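Local coordinates for protein glpG homolog (Haemophilus influenzae, PDB 2NR9), which is a rhomboid-type serine protease that probably cleaves transmembrane domains of its substrates within the membrane, at residues R52-T57 with M91-A96; L58-N63 with L67-W72; A98-V103 with H169-I174. The protein carries 2 engineered substitutions. All blocks are in the same frame, centred on the assembly; numbering follows the deposited sequence.

Interaction 1: R52-T57 with M91-A96; sequences RYISHT and MLYVVA
The ring of Tyr93 meets Thr57 at its edge, where OG1 lies near the ring plane. Ile54 reaches the same ring obliquely, with CG2 3.6 Å from Tyr93 CE2. Within segment 52-57 the His56 ring has Ile54 O over one face, offset toward the rim, and Arg52 O at its edge. A weak bond from His56 NE2 to Tyr53 O also holds this ring to its own backbone.

The polar link between the segments runs from Tyr93 OH to Thr57 OG1, at 2.8 Å. Thr57 OG1 passes the chain on and donates to Ile54 O at 2.9 Å, nearly along the C=O axis. Thr57 N gives its hydrogen to the same Ile54 O, so two bonds grip that carbonyl. With chi1 at 166°, the Tyr93 ring swings away from its backbone N, and its hydroxyl reaches the turn. The apolar share comes from Ile54, which was modelled in two conformers. In the one described, CD1 rests 4.1 Å from Val94 CG1.

Segment 52-57 lies late in the connection between helix 10-27 and helix 63-84, and the contact seats its short, weakly bonded helical turn on helix 86-108. Ile54 also packs on Ser97 and Ala98 of that helix. Around it, Tyr93 touches Val118 of helix 116-131, and His56 stacks edge-to-face with Phe112.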
loop_
_atom_site.group_PDB
_atom_site.type_symbol
_atom_site.label_atom_id
_atom_site.label_comp_id
_atom_site.label_asym_id
_atom_site.label_seq_id
_atom_site.Cartn_x
_atom_site.Cartn_y
_atom_site.Cartn_z
ATOM N N ARG A 52 -15.610 3.277 -2.318
ATOM C CA ARG A 52 -14.793 4.273 -3.005
ATOM C C ARG A 52 -13.592 4.775 -2.198
ATOM O O ARG A 52 -12.604 5.227 -2.768
ATOM C CB ARG A 52 -15.657 5.449 -3.450
ATOM C CG ARG A 52 -16.662 5.105 -4.521
ATOM C CD ARG A 52 -17.488 6.329 -4.898
ATOM N NE ARG A 52 -18.389 6.061 -6.011
ATOM C CZ ARG A 52 -18.006 6.041 -7.283
ATOM N NH1 ARG A 52 -16.725 6.185 -7.589
ATOM N NH2 ARG A 52 -18.891 5.816 -8.241
ATOM N N TYR A 53 -13.691 4.724 -0.876
ATOM C CA TYR A 53 -12.581 5.144 -0.019
ATOM C C TYR A 53 -11.394 4.188 -0.110
ATOM O O TYR A 53 -10.286 4.523 0.313
ATOM C CB TYR A 53 -13.041 5.265 1.439
ATOM C CG TYR A 53 -14.067 6.343 1.644
ATOM C CD1 TYR A 53 -15.412 6.030 1.780
ATOM C CD2 TYR A 53 -13.705 7.681 1.598
ATOM C CE1 TYR A 53 -16.365 7.025 1.930
ATOM C CE2 TYR A 53 -14.643 8.681 1.748
ATOM C CZ TYR A 53 -15.972 8.348 1.912
ATOM O OH TYR A 53 -16.906 9.342 2.055
ATOM N N ILE A 54 -11.628 3.007 -0.679
ATOM C CA ILE A 54 -10.603 1.975 -0.762
ATOM C C ILE A 54 -10.354 1.488 -2.197
ATOM O O ILE A 54 -9.212 1.243 -2.582
ATOM C CB ILE A 54 -10.998 0.732 0.090
ATOM C CG1 ILE A 54 -11.489 1.156 1.478
ATOM C CG2 ILE A 54 -9.841 -0.249 0.192
ATOM C CD1 ILE A 54 -10.463 1.901 2.292
ATOM N N SER A 55 -11.425 1.381 -2.985
ATOM C CA SER A 55 -11.353 0.793 -4.330
ATOM C C SER A 55 -10.374 1.440 -5.303
ATOM O O SER A 55 -9.885 0.782 -6.216
ATOM C CB SER A 55 -12.746 0.676 -4.964
ATOM O OG SER A 55 -13.368 1.948 -5.115
ATOM N N HIS A 56 -10.110 2.728 -5.127
ATOM C CA HIS A 56 -9.200 3.444 -6.017
ATOM C C HIS A 56 -7.825 2.774 -6.113
ATOM O O HIS A 56 -7.085 2.993 -7.076
ATOM C CB HIS A 56 -9.044 4.898 -5.559
ATOM C CG HIS A 56 -8.595 5.039 -4.134
ATOM N ND1 HIS A 56 -7.266 5.095 -3.774
ATOM C CD2 HIS A 56 -9.300 5.110 -2.980
ATOM C CE1 HIS A 56 -7.171 5.235 -2.464
ATOM N NE2 HIS A 56 -8.392 5.228 -1.956
ATOM N N THR A 57 -7.512 1.924 -5.133
ATOM C CA THR A 57 -6.207 1.263 -5.060
ATOM C C THR A 57 -6.092 0.046 -5.972
ATOM O O THR A 57 -5.009 -0.505 -6.143
ATOM C CB THR A 57 -5.900 0.789 -3.626
ATOM O OG1 THR A 57 -6.819 -0.249 -3.258
ATOM C CG2 THR A 57 -5.999 1.941 -2.645
ATOM N N MET A 91 -5.942 -5.080 7.485
ATOM C CA MET A 91 -6.142 -3.809 8.203
ATOM C C MET A 91 -5.262 -2.672 7.689
ATOM O O MET A 91 -5.743 -1.559 7.452
ATOM C CB MET A 91 -5.904 -3.994 9.709
ATOM C CG MET A 91 -7.035 -4.694 10.456
ATOM S SD MET A 91 -6.700 -4.793 12.237
ATOM C CE MET A 91 -8.189 -5.601 12.823
ATOM N N LEU A 92 -3.960 -2.911 7.614
ATOM C CA LEU A 92 -3.060 -1.903 7.076
ATOM C C LEU A 92 -3.561 -1.489 5.692
ATOM O O LEU A 92 -3.569 -0.303 5.353
ATOM C CB LEU A 92 -1.639 -2.460 6.953
ATOM C CG LEU A 92 -0.794 -2.655 8.214
ATOM C CD1 LEU A 92 0.355 -3.614 7.937
ATOM C CD2 LEU A 92 -0.271 -1.318 8.720
ATOM N N TYR A 93 -4.046 -2.456 4.914
ATOM C CA TYR A 93 -4.538 -2.160 3.556
ATOM C C TYR A 93 -5.767 -1.249 3.544
ATOM O O TYR A 93 -5.816 -0.259 2.799
ATOM C CB TYR A 93 -4.830 -3.446 2.771
ATOM C CG TYR A 93 -5.637 -3.201 1.514
ATOM C CD1 TYR A 93 -5.043 -2.672 0.370
ATOM C CD2 TYR A 93 -7.001 -3.456 1.485
ATOM C CE1 TYR A 93 -5.792 -2.411 -0.773
ATOM C CE2 TYR A 93 -7.759 -3.203 0.343
ATOM C CZ TYR A 93 -7.151 -2.682 -0.779
ATOM O OH TYR A 93 -7.903 -2.438 -1.912
ATOM N N VAL A 94 -6.782 -1.622 4.314
ATOM C CA VAL A 94 -8.000 -0.848 4.375
ATOM C C VAL A 94 -7.723 0.579 4.856
ATOM O O VAL A 94 -8.168 1.547 4.242
ATOM C CB VAL A 94 -9.061 -1.515 5.298
ATOM C CG1 VAL A 94 -10.248 -0.599 5.474
ATOM C CG2 VAL A 94 -9.513 -2.856 4.721
ATOM N N VAL A 95 -6.948 0.692 5.936
ATOM C CA VAL A 95 -6.636 1.980 6.565
ATOM C C VAL A 95 -5.692 2.849 5.741
ATOM O O VAL A 95 -5.915 4.054 5.595
ATOM C CB VAL A 95 -6.071 1.788 7.993
ATOM C CG1 VAL A 95 -5.447 3.083 8.508
ATOM C CG2 VAL A 95 -7.168 1.284 8.942
ATOM N N ALA A 96 -4.616 2.262 5.236
ATOM C CA ALA A 96 -3.721 3.013 4.367
ATOM C C ALA A 96 -4.483 3.497 3.131
ATOM O O ALA A 96 -4.380 4.660 2.751
ATOM C CB ALA A 96 -2.530 2.180 3.968
#

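Interaction 2: L58-N63 with L67-W72; sequences LVHLSN and LFNLSW. With PQE (3,6,12,15,18,21,24-heptaoxahexatriacontan-1-ol), chain F.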
loop_
_atom_site.group_PDB
_atom_site.type_symbol
_atom_site.label_atom_id
_atom_site.label_comp_id
_atom_site.label_asym_id
_atom_site.label_seq_id
_atom_site.Cartn_x
_atom_site.Cartn_y
_atom_site.Cartn_z
ATOM N N LEU A 58 -7.216 -0.387 -6.522
ATOM C CA LEU A 58 -7.261 -1.576 -7.367
ATOM C C LEU A 58 -7.130 -1.275 -8.864
ATOM O O LEU A 58 -7.151 -2.192 -9.689
ATOM C CB LEU A 58 -8.562 -2.334 -7.107
ATOM C CG LEU A 58 -8.640 -3.384 -5.984
ATOM C CD1 LEU A 58 -7.565 -3.242 -4.921
ATOM C CD2 LEU A 58 -10.043 -3.454 -5.381
ATOM N N VAL A 59 -7.067 0.005 -9.216
ATOM C CA VAL A 59 -6.957 0.412 -10.608
ATOM C C VAL A 59 -5.555 0.949 -10.912
ATOM O O VAL A 59 -4.990 1.713 -10.131
ATOM C CB VAL A 59 -8.006 1.495 -10.972
ATOM C CG1 VAL A 59 -7.901 1.866 -12.450
ATOM C CG2 VAL A 59 -9.412 1.015 -10.641
ATOM N N HIS A 60 -5.007 0.545 -12.054
ATOM C CA HIS A 60 -3.684 0.988 -12.459
ATOM C C HIS A 60 -3.702 1.627 -13.849
ATOM O O HIS A 60 -4.596 1.360 -14.655
ATOM C CB HIS A 60 -2.665 -0.149 -12.327
ATOM C CG HIS A 60 -2.337 -0.485 -10.903
ATOM N ND1 HIS A 60 -3.161 -1.264 -10.114
ATOM C CD2 HIS A 60 -1.343 -0.050 -10.093
ATOM C CE1 HIS A 60 -2.670 -1.316 -8.887
ATOM N NE2 HIS A 60 -1.565 -0.592 -8.849
ATOM N N LEU A 61 -2.738 2.505 -14.103
ATOM C CA LEU A 61 -2.749 3.315 -15.317
ATOM C C LEU A 61 -1.720 2.933 -16.386
ATOM O O LEU A 61 -1.756 3.459 -17.497
ATOM C CB LEU A 61 -2.633 4.794 -14.947
ATOM C CG LEU A 61 -3.628 5.244 -13.867
ATOM C CD1 LEU A 61 -3.354 6.671 -13.409
ATOM C CD2 LEU A 61 -5.067 5.091 -14.344
ATOM N N SER A 62 -0.804 2.030 -16.050
ATOM C CA SER A 62 0.183 1.559 -17.015
ATOM C C SER A 62 0.774 0.218 -16.593
ATOM O O SER A 62 0.575 -0.231 -15.458
ATOM C CB SER A 62 1.301 2.592 -17.218
ATOM O OG SER A 62 2.123 2.694 -16.069
ATOM N N ASN A 63 1.489 -0.422 -17.516
ATOM C CA ASN A 63 2.117 -1.717 -17.254
ATOM C C ASN A 63 3.233 -1.628 -16.208
ATOM O O ASN A 63 3.434 -2.555 -15.426
ATOM C CB ASN A 63 2.653 -2.336 -18.555
ATOM C CG ASN A 63 1.549 -2.644 -19.562
ATOM O OD1 ASN A 63 1.808 -2.819 -20.755
ATOM N ND2 ASN A 63 0.318 -2.719 -19.083
ATOM N N LEU A 67 3.238 -3.086 -12.505
ATOM C CA LEU A 67 4.367 -4.005 -12.351
ATOM C C LEU A 67 5.205 -3.678 -11.114
ATOM O O LEU A 67 5.593 -4.572 -10.360
ATOM C CB LEU A 67 5.254 -4.000 -13.597
ATOM C CG LEU A 67 6.449 -4.953 -13.533
ATOM C CD1 LEU A 67 5.982 -6.392 -13.318
ATOM C CD2 LEU A 67 7.304 -4.843 -14.790
ATOM N N PHE A 68 5.528 -2.403 -10.939
ATOM C CA PHE A 68 6.302 -1.980 -9.776
ATOM C C PHE A 68 5.486 -2.047 -8.489
ATOM O O PHE A 68 5.963 -2.554 -7.475
ATOM C CB PHE A 68 6.915 -0.592 -9.991
ATOM C CG PHE A 68 8.177 -0.609 -10.821
ATOM C CD1 PHE A 68 8.139 -0.949 -12.165
ATOM C CD2 PHE A 68 9.399 -0.276 -10.254
ATOM C CE1 PHE A 68 9.299 -0.971 -12.925
ATOM C CE2 PHE A 68 10.561 -0.288 -11.010
ATOM C CZ PHE A 68 10.510 -0.632 -12.347
ATOM N N ASN A 69 4.235 -1.601 -8.541
ATOM C CA ASN A 69 3.377 -1.679 -7.358
ATOM C C ASN A 69 3.200 -3.103 -6.837
ATOM O O ASN A 69 3.446 -3.372 -5.659
ATOM C CB ASN A 69 2.017 -1.034 -7.611
ATOM C CG ASN A 69 2.072 0.471 -7.550
ATOM O OD1 ASN A 69 1.041 1.136 -7.505
ATOM N ND2 ASN A 69 3.277 1.017 -7.474
ATOM N N LEU A 70 2.781 -4.015 -7.713
ATOM C CA LEU A 70 2.556 -5.411 -7.324
ATOM C C LEU A 70 3.811 -6.157 -6.882
ATOM O O LEU A 70 3.738 -7.033 -6.021
ATOM C CB LEU A 70 1.820 -6.192 -8.420
ATOM C CG LEU A 70 0.336 -5.846 -8.563
ATOM C CD1 LEU A 70 -0.400 -6.918 -9.353
ATOM C CD2 LEU A 70 -0.289 -5.698 -7.189
ATOM N N SER A 71 4.944 -5.868 -7.521
ATOM C CA SER A 71 6.216 -6.489 -7.135
ATOM C C SER A 71 6.524 -6.164 -5.676
ATOM O O SER A 71 6.728 -7.058 -4.858
ATOM C CB SER A 71 7.362 -5.984 -8.016
ATOM O OG SER A 71 7.129 -6.258 -9.388
ATOM N N TRP A 72 6.572 -4.870 -5.369
ATOM C CA TRP A 72 6.862 -4.401 -4.023
ATOM C C TRP A 72 5.815 -4.842 -2.995
ATOM O O TRP A 72 6.166 -5.236 -1.883
ATOM C CB TRP A 72 7.037 -2.880 -4.011
ATOM C CG TRP A 72 8.334 -2.424 -4.610
ATOM C CD1 TRP A 72 8.630 -2.310 -5.938
ATOM C CD2 TRP A 72 9.509 -2.021 -3.900
ATOM N NE1 TRP A 72 9.921 -1.865 -6.098
ATOM C CE2 TRP A 72 10.480 -1.675 -4.861
ATOM C CE3 TRP A 72 9.834 -1.916 -2.544
ATOM C CZ2 TRP A 72 11.757 -1.240 -4.509
ATOM C CZ3 TRP A 72 11.100 -1.479 -2.197
ATOM C CH2 TRP A 72 12.046 -1.143 -3.175
HETATM O O47 PQE F . -0.666 -2.844 -23.146
HETATM C C68 PQE F . 0.081 -1.627 -22.993
HETATM C C52 PQE F . -0.564 -0.761 -21.912
HETATM O O70 PQE F . 0.200 0.433 -21.738
HETATM C C55 PQE F . 1.131 0.322 -20.661
HETATM C C58 PQE F . 2.145 1.460 -20.737
HETATM O O71 PQE F . 3.299 1.129 -19.966
HETATM C C61 PQE F . 4.457 0.963 -20.785
HETATM C C62 PQE F . 4.060 0.324 -22.111
HETATM C C63 PQE F . 5.038 -0.773 -22.515
HETATM C C66 PQE F . 5.559 -1.531 -21.300
HETATM C C67 PQE F . 4.789 -2.829 -21.087
HETATM O O72 PQE F . 5.239 -3.454 -19.884
HETATM C C65 PQE F . 4.554 -4.684 -19.640
HETATM C C64 PQE F . 4.988 -5.266 -18.297
HETATM O O73 PQE F . 4.138 -6.361 -17.947
HETATM C C60 PQE F . 2.760 -5.988 -17.922
HETATM C C59 PQE F . 2.081 -6.617 -16.710
HETATM O O74 PQE F . 0.672 -6.393 -16.775
HETATM C C57 PQE F . 0.048 -6.528 -15.496
HETATM C C56 PQE F . 0.647 -7.715 -14.746
HETATM O O75 PQE F . 1.391 -7.256 -13.615
HETATM C C54 PQE F . 2.441 -8.163 -13.276
HETATM C C53 PQE F . 2.950 -7.860 -11.870
HETATM O O76 PQE F . 3.100 -9.078 -11.141
HETATM C C51 PQE F . 4.311 -9.097 -10.382
HETATM C C50 PQE F . 4.326 -10.308 -9.449
HETATM C C49 PQE F . 5.399 -10.156 -8.374
HETATM C C48 PQE F . 6.354 -11.345 -8.365
HETATM C C47 PQE F . 7.470 -11.139 -7.345
HETATM C C46 PQE F . 8.833 -11.068 -8.028
HETATM C C45 PQE F . 9.868 -10.406 -7.125
HETATM C C44 PQE F . 11.150 -10.087 -7.892
HETATM C C43 PQE F . 12.245 -9.576 -6.957
HETATM C C42 PQE F . 13.539 -10.367 -7.133
HETATM C C41 PQE F . 14.762 -9.460 -7.039
HETATM C C40 PQE F . 15.761 -9.773 -8.137
#
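This contact belongs to the start of the second transmembrane helix, beside the catalytic centre of the rhomboid fold. It joins the irregular segment 58-63 to the helical turns of segment 67-72. The approach to His60 is edge-on: Asn69 OD1 lies in its ring plane, 3.4 Å from NE2. The bond is weak, with an N-H...O angle of 134°. Ring and amide are turned 78° from each other. His60 carries its ring beside the backbone N, with chi1 at -71°, and this brings the ring to the side of the helix, with NE2 nearest Asn69. The His65 ring meets His60 as well, with the planes inclined.

Ser62 is the N-cap of helix 63-84, and its OG caps the backbone N of His65. One turn on, Leu67 N donates to Asn63 O at 3.0 Å, from above the carbonyl plane. Leu67 CB is pressed close to the same carbonyl, a tight spot in the first turn.

A bound polyether chain curls round the Asn63 side chain. It is modelled very tightly there, so its exact fit is doubtful. Its O71 takes a weak bond from Asn63 N. Farther along, ligand atom C53 packs against Leu67 CD1 at 3.7 Å.

Asn69 also touches the nucleophile Ser116. In related rhomboid proteases the asparagine and histidine matching Asn69 and His65 are assigned to the oxyanion hole. The pair places His60 behind Asn69, next to the serine-histidine dyad.

Interaction 3: A98-V103 with H169-I174; sequences AITGYV and HISGLI. With PA6 ((R)-2-(formyloxy)-3-(phosphonooxy)propyl pentanoate), chain C; PQE (3,6,12,15,18,21,24-heptaoxahexatriacontan-1-ol), chain E.
The helical segments 98-103 and 169-174 run roughly antiparallel, with axes 146° apart and 8.6 Å at closest approach, and the nearest backbones are those of Thr100 and Ser171. The two side chains meet near this crossing. Thr100 CG2 lies 3.6 Å from Ser171 OG and equally far from Gly172 CA, so the methyl rests on bare glycine backbone. Ser171 OG also sits 3.6 Å from Thr100 CA. Next along the first helix, Val103 CB comes to 3.8 Å from Ser171 OG.

Both hydroxyls are bonded inside their own helices, Thr100 OG1 to Ala96 O and Ser171 OG to Ala167 O. With chi1 at 60°, Thr100 turns CG2 away from its carbonyl carbon and toward the other helix. A second polyether chain lies along this interface. Its atom C59 is 3.6 Å from both Val103 CG2 and Ser171 CB.

His169 points away from helix 98-103, and its NE2 bonds Ser116 OG to form the catalytic dyad. His169 and Gly172 belong to the AHxxGxxxG signature of rhomboids. Thr100, Ser171 and Gly172 offer small groups at the crossing. The segments meet by van der Waals packing alone, with each hydroxyl bonded to a carbonyl of its own helix.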
loop_
_atom_site.group_PDB
_atom_site.type_symbol
_atom_site.label_atom_id
_atom_site.label_comp_id
_atom_site.label_asym_id
_atom_site.label_seq_id
_atom_site.Cartn_x
_atom_site.Cartn_y
_atom_site.Cartn_z
ATOM N N ALA A 98 -7.663 4.150 2.732
ATOM C CA ALA A 98 -8.584 5.217 3.096
ATOM C C ALA A 98 -7.867 6.505 3.433
ATOM O O ALA A 98 -8.286 7.583 3.008
ATOM C CB ALA A 98 -9.471 4.785 4.262
ATOM N N ILE A 99 -6.799 6.402 4.220
ATOM C CA ILE A 99 -6.063 7.585 4.643
ATOM C C ILE A 99 -5.300 8.273 3.510
ATOM O O ILE A 99 -5.366 9.501 3.373
ATOM C CB ILE A 99 -5.132 7.294 5.842
ATOM C CG1 ILE A 99 -5.977 7.047 7.103
ATOM C CG2 ILE A 99 -4.179 8.474 6.081
ATOM C CD1 ILE A 99 -5.174 6.576 8.301
ATOM N N THR A 100 -4.588 7.488 2.696
ATOM C CA THR A 100 -3.823 8.048 1.572
ATOM C C THR A 100 -4.738 8.693 0.530
ATOM O O THR A 100 -4.409 9.737 -0.036
ATOM C CB THR A 100 -2.919 6.999 0.892
ATOM O OG1 THR A 100 -3.718 5.916 0.389
ATOM C CG2 THR A 100 -1.881 6.460 1.883
ATOM N N GLY A 101 -5.884 8.067 0.278
ATOM C CA GLY A 101 -6.868 8.627 -0.642
ATOM C C GLY A 101 -7.423 9.935 -0.102
ATOM O O GLY A 101 -7.617 10.897 -0.846
ATOM N N TYR A 102 -7.713 9.955 1.194
ATOM C CA TYR A 102 -8.210 11.155 1.853
ATOM C C TYR A 102 -7.228 12.306 1.641
ATOM O O TYR A 102 -7.613 13.403 1.239
ATOM C CB TYR A 102 -8.386 10.893 3.354
ATOM C CG TYR A 102 -8.884 12.087 4.145
ATOM C CD1 TYR A 102 -10.243 12.316 4.313
ATOM C CD2 TYR A 102 -7.993 12.966 4.746
ATOM C CE1 TYR A 102 -10.705 13.402 5.048
ATOM C CE2 TYR A 102 -8.442 14.060 5.470
ATOM C CZ TYR A 102 -9.797 14.272 5.617
ATOM O OH TYR A 102 -10.240 15.355 6.340
ATOM N N VAL A 103 -5.955 12.033 1.892
ATOM C CA VAL A 103 -4.908 13.036 1.781
ATOM C C VAL A 103 -4.658 13.474 0.339
ATOM O O VAL A 103 -4.551 14.669 0.057
ATOM C CB VAL A 103 -3.592 12.547 2.421
ATOM C CG1 VAL A 103 -2.439 13.442 2.026
ATOM C CG2 VAL A 103 -3.734 12.472 3.940
ATOM N N HIS A 169 1.976 8.920 -1.260
ATOM C CA HIS A 169 3.183 8.201 -0.882
ATOM C C HIS A 169 3.678 8.582 0.503
ATOM O O HIS A 169 4.016 7.711 1.317
ATOM C CB HIS A 169 4.290 8.411 -1.912
ATOM C CG HIS A 169 3.935 7.926 -3.279
ATOM N ND1 HIS A 169 4.388 8.537 -4.429
ATOM C CD2 HIS A 169 3.086 6.952 -3.682
ATOM C CE1 HIS A 169 3.906 7.900 -5.481
ATOM N NE2 HIS A 169 3.101 6.943 -5.056
ATOM N N ILE A 170 3.701 9.884 0.773
ATOM C CA ILE A 170 4.171 10.396 2.050
ATOM C C ILE A 170 3.228 10.058 3.195
ATOM O O ILE A 170 3.666 9.580 4.237
ATOM C CB ILE A 170 4.439 11.909 1.998
ATOM C CG1 ILE A 170 5.541 12.206 0.977
ATOM C CG2 ILE A 170 4.852 12.419 3.362
ATOM C CD1 ILE A 170 6.060 13.630 1.025
ATOM N N SER A 171 1.929 10.261 2.994
ATOM C CA SER A 171 0.970 9.901 4.032
ATOM C C SER A 171 0.986 8.390 4.245
ATOM O O SER A 171 0.753 7.914 5.349
ATOM C CB SER A 171 -0.438 10.389 3.687
ATOM O OG SER A 171 -0.878 9.850 2.464
ATOM N N GLY A 172 1.302 7.645 3.188
ATOM C CA GLY A 172 1.387 6.183 3.267
ATOM C C GLY A 172 2.540 5.760 4.152
ATOM O O GLY A 172 2.371 4.980 5.079
ATOM N N LEU A 173 3.710 6.328 3.894
ATOM C CA LEU A 173 4.892 6.048 4.690
ATOM C C LEU A 173 4.612 6.376 6.154
ATOM O O LEU A 173 4.926 5.592 7.055
ATOM C CB LEU A 173 6.056 6.895 4.183
ATOM C CG LEU A 173 7.441 6.629 4.754
ATOM C CD1 LEU A 173 7.845 5.180 4.507
ATOM C CD2 LEU A 173 8.453 7.593 4.142
ATOM N N ILE A 174 3.980 7.521 6.376
ATOM C CA ILE A 174 3.676 7.991 7.719
ATOM C C ILE A 174 2.733 7.047 8.449
ATOM O O ILE A 174 2.935 6.737 9.625
ATOM C CB ILE A 174 3.095 9.425 7.694
ATOM C CG1 ILE A 174 4.183 10.422 7.281
ATOM C CG2 ILE A 174 2.532 9.799 9.055
ATOM C CD1 ILE A 174 3.736 11.885 7.310
HETATM O O32 PA6 C . -15.296 11.233 5.572
HETATM C C31 PA6 C . -14.136 11.391 5.230
HETATM C C32 PA6 C . -13.021 10.647 5.923
HETATM C C33 PA6 C . -12.970 9.212 5.408
HETATM C C34 PA6 C . -11.534 8.707 5.329
HETATM C C35 PA6 C . -10.664 9.369 6.375
HETATM O O31 PA6 C . -13.842 12.299 4.135
HETATM C C3 PA6 C . -14.563 13.522 4.007
HETATM C C2 PA6 C . -13.709 14.538 3.259
HETATM O O21 PA6 C . -14.187 14.658 1.921
HETATM C C21 PA6 C . -14.359 13.467 1.104
HETATM O O22 PA6 C . -14.745 13.570 -0.049
HETATM C C1 PA6 C . -13.794 15.889 3.960
HETATM O O11 PA6 C . -14.157 15.691 5.326
HETATM P P PA6 C . -14.086 16.901 6.388
HETATM O O13 PA6 C . -15.519 17.361 6.515
HETATM O O14 PA6 C . -13.527 16.254 7.634
HETATM O O12 PA6 C . -13.165 17.908 5.742
HETATM O O47 PQE E . -2.232 -2.725 16.061
HETATM C C68 PQE E . -3.094 -1.579 16.127
HETATM C C52 PQE E . -2.424 -0.473 16.938
HETATM O O70 PQE E . -2.950 0.801 16.558
HETATM C C55 PQE E . -2.173 1.409 15.528
HETATM C C58 PQE E . -2.711 2.804 15.230
HETATM O O71 PQE E . -2.961 2.930 13.831
HETATM C C61 PQE E . -1.979 3.738 13.177
HETATM C C62 PQE E . -2.655 4.973 12.595
HETATM C C63 PQE E . -1.675 5.832 11.810
HETATM C C66 PQE E . -2.415 6.905 11.020
HETATM C C67 PQE E . -1.657 8.224 11.039
HETATM O O72 PQE E . -2.565 9.295 11.291
HETATM C C65 PQE E . -2.877 10.022 10.103
HETATM C C64 PQE E . -1.599 10.297 9.317
HETATM O O73 PQE E . -1.921 11.061 8.154
HETATM C C60 PQE E . -0.754 11.527 7.473
HETATM C C59 PQE E . -1.159 12.592 6.458
HETATM O O74 PQE E . -0.760 13.880 6.922
HETATM C C57 PQE E . 0.627 14.115 6.685
HETATM C C56 PQE E . 0.784 15.106 5.540
HETATM O O75 PQE E . 1.464 14.489 4.450
HETATM C C54 PQE E . 1.186 15.152 3.219
HETATM C C53 PQE E . 2.493 15.544 2.539
HETATM O O76 PQE E . 2.199 16.135 1.273
HETATM C C51 PQE E . 3.348 16.739 0.686
HETATM C C50 PQE E . 3.257 16.631 -0.832
HETATM C C49 PQE E . 4.646 16.539 -1.451
HETATM C C48 PQE E . 4.806 17.545 -2.587
HETATM C C47 PQE E . 6.078 18.370 -2.418
HETATM C C46 PQE E . 6.539 18.952 -3.751
HETATM C C45 PQE E . 6.128 20.415 -3.887
HETATM C C44 PQE E . 5.888 20.785 -5.348
HETATM C C43 PQE E . 5.881 22.298 -5.538
HETATM C C42 PQE E . 6.123 22.670 -6.998
HETATM C C41 PQE E . 7.576 23.072 -7.232
HETATM C C40 PQE E . 7.668 24.396 -7.960
#

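Overall arrangement
Interactions 1 and 3 share helix 86-108, and their centres are about 10 Å apart. They touch where Ile54 CD1 packs 3.6 Å from Ala98 N. Interaction 2 joins interaction 1 through Leu58, which packs against Tyr93; the modelled contact is unusually short, so its detail is doubtful. Interactions 2 and 3 do not touch; their nearest atoms are about 6 Å apart. The dyad links them instead, since the side chains of Ser116 and His169 lie about 4 and 6 Å from that of Asn69. Thr57 and Thr100 are each about 8 Å from Ser116, between side chains. All three contacts lie near the active site. Bound lipid touches Ser55 and Tyr102, and polyether chains touch interactions 2 and 3.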